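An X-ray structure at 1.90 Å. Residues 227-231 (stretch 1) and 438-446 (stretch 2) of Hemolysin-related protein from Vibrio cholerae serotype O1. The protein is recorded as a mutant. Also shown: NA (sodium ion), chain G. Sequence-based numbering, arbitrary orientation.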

# COMPACT_ATOMS: atom_id res chain seq x y z
N ALA A 227 2.97 -0.73 -5.49
CA ALA A 227 1.61 -1.25 -5.55
C ALA A 227 1.57 -2.35 -6.60
O ALA A 227 2.49 -2.50 -7.40
CB ALA A 227 0.60 -0.15 -5.90
N ASN A 228 0.48 -3.10 -6.58
CA ASN A 228 0.21 -4.10 -7.60
C ASN A 228 -0.76 -3.50 -8.61
O ASN A 228 -1.91 -3.18 -8.27
CB ASN A 228 -0.36 -5.38 -7.00
CG ASN A 228 -0.36 -6.53 -7.99
OD1 ASN A 228 0.23 -6.43 -9.07
ND2 ASN A 228 -1.01 -7.63 -7.62
N LEU A 229 -0.29 -3.33 -9.85
CA LEU A 229 -1.07 -2.66 -10.88
C LEU A 229 -1.29 -3.54 -12.11
O LEU A 229 -1.62 -3.03 -13.18
CB LEU A 229 -0.38 -1.36 -11.29
CG LEU A 229 -0.24 -0.33 -10.17
CD1 LEU A 229 0.70 0.78 -10.59
CD2 LEU A 229 -1.60 0.24 -9.78
N ASP A 230 -1.11 -4.86 -11.98
CA ASP A 230 -1.35 -5.77 -13.09
C ASP A 230 -1.81 -7.11 -12.51
O ASP A 230 -2.32 -7.17 -11.39
CB ASP A 230 -0.10 -5.88 -13.98
CG ASP A 230 1.10 -6.42 -13.23
OD1 ASP A 230 0.92 -7.01 -12.14
OD2 ASP A 230 2.23 -6.25 -13.73
N GLY A 231 -1.62 -8.19 -13.27
CA GLY A 231 -2.18 -9.48 -12.94
C GLY A 231 -1.26 -10.47 -12.26
O GLY A 231 -1.65 -11.63 -12.08
N ALA A 438 -10.41 -7.86 -14.89
CA ALA A 438 -9.07 -7.35 -14.65
C ALA A 438 -8.83 -7.15 -13.16
O ALA A 438 -9.63 -6.52 -12.47
CB ALA A 438 -8.87 -6.03 -15.40
N ASP A 439 -7.72 -7.70 -12.67
CA ASP A 439 -7.49 -7.80 -11.24
C ASP A 439 -7.27 -6.45 -10.56
O ASP A 439 -7.35 -6.38 -9.32
CB ASP A 439 -6.28 -8.70 -10.96
N GLN A 440 -7.00 -5.38 -11.32
CA GLN A 440 -6.71 -4.08 -10.73
C GLN A 440 -7.52 -2.97 -11.38
O GLN A 440 -7.09 -1.81 -11.41
CB GLN A 440 -5.21 -3.76 -10.82
CG GLN A 440 -4.30 -4.90 -10.38
CD GLN A 440 -4.43 -5.27 -8.90
OE1 GLN A 440 -5.19 -4.66 -8.16
NE2 GLN A 440 -3.67 -6.27 -8.48
N SER A 441 -8.71 -3.30 -11.90
CA SER A 441 -9.54 -2.28 -12.53
C SER A 441 -10.02 -1.23 -11.55
O SER A 441 -10.48 -0.16 -11.97
CB SER A 441 -10.75 -2.94 -13.21
OG SER A 441 -11.59 -3.55 -12.24
N HIS A 442 -9.94 -1.51 -10.25
CA HIS A 442 -10.35 -0.57 -9.21
C HIS A 442 -9.23 0.39 -8.79
O HIS A 442 -9.50 1.37 -8.10
CB HIS A 442 -10.83 -1.34 -7.98
CG HIS A 442 -9.78 -2.21 -7.36
ND1 HIS A 442 -9.39 -3.41 -7.91
CD2 HIS A 442 -9.01 -2.03 -6.26
CE1 HIS A 442 -8.44 -3.94 -7.16
NE2 HIS A 442 -8.19 -3.12 -6.16
N MET A 443 -7.99 0.12 -9.19
CA MET A 443 -6.84 0.88 -8.74
C MET A 443 -6.67 2.17 -9.54
O MET A 443 -6.95 2.22 -10.75
CB MET A 443 -5.55 0.05 -8.87
CG MET A 443 -5.49 -1.16 -7.94
SD MET A 443 -5.57 -0.71 -6.21
CE MET A 443 -4.03 0.20 -6.04
N GLY A 444 -6.20 3.21 -8.86
CA GLY A 444 -5.89 4.46 -9.50
C GLY A 444 -4.60 5.04 -8.96
O GLY A 444 -4.17 4.72 -7.84
N ILE A 445 -3.98 5.88 -9.78
CA ILE A 445 -2.79 6.63 -9.42
C ILE A 445 -3.13 8.11 -9.58
O ILE A 445 -3.51 8.54 -10.68
CB ILE A 445 -1.59 6.27 -10.31
CG1 ILE A 445 -1.24 4.79 -10.16
CG2 ILE A 445 -0.39 7.13 -9.99
CD1 ILE A 445 -0.57 4.20 -11.39
N VAL A 446 -3.01 8.88 -8.51
CA VAL A 446 -3.40 10.28 -8.53
C VAL A 446 -2.24 11.13 -8.06
O VAL A 446 -1.51 10.75 -7.14
CB VAL A 446 -4.67 10.53 -7.68
CG1 VAL A 446 -4.40 10.25 -6.21
CG2 VAL A 446 -5.19 11.94 -7.89
NA NA G . 2.21 -6.97 -10.29

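What does Q440 do at the centre of this contact? Q440 CA lies nearest L229 CA across the two stretches, 5.8 Å away, and the CA-to-CB bond of Q440 points toward stretch 1. The side chain does not run straight out: chi1 of -47° (m) sets Q440 CG against the backbone of stretch 1, 3.7 Å from L229 C and 3.2 Å from D230 O, and chi2 of -65° (m) folds the chain beyond it. The amide then lies beside that backbone, and Q440 NE2 donates a weak hydrogen bond to D230 O at 3.3 Å, with an angle of 150° at the hydrogen. This is the only hydrogen bond between the stretches. Because it ends on a carbonyl oxygen, it depends on the course of the main chain at D230 and not on the side chain there.

What holds the side chains of N228 and D230? Each gives its OD1 to the sodium ion. N228 is t at chi1, and with chi2 near 10° its OD1 sits 2.4 Å from NA; D230 takes chi1 p, its CA-to-CB bond points away from stretch 2, and its OD1 reaches NA at 2.3 Å. Four further atoms from elsewhere in the structure complete the ligands. With OD1 of N228 turned to the metal, its ND2 faces the other way and comes within 3.1 Å of Q440 NE2. Both nitrogens are donors, so this close approach is not a hydrogen bond; N228 ND2 finds its acceptor in a residue adjoining one of the stretches.

How does L229 join an interface that its CA-to-CB bond points away from? The side chain is m at chi1 and t at chi2, and its end comes nearer to stretch 2. L229 CD2 lies 4.1 Å from M443 CB, and L229 CD1 lies 3.7 Å from I445 CD1, with L229 CD2 also 4.4 Å from I445 CD1. M443 and I445 can both serve this leucine because their CA-to-CB bonds point toward stretch 1, as expected of alternate residues along an extended chain, with G444 between them. I445, m at chi1 and t at chi2, sends CD1 out to meet the leucine. The contacts of L229 with M443 and I445 are apolar packing. M443 is m at all three chi angles; the first sets M443 CG 4.1 Å from N228 O, and the other two fold the rest of the chain.

What shapes the backbone that presents these side chains? Two type I turns overlap, from A438 to S441 and from Q440 to M443. The first is closed by a weak bond from S441 N to A438 O, 3.4 Å, and the second by M443 N to Q440 O at 3.1 Å. Q440 thus belongs to both turns, while S441 and H442 lie out of reach of stretch 1. At the edge, D439 CB stands 4.3 Å from D230 O; its carboxylate is not modelled, so no contact can be assigned to it.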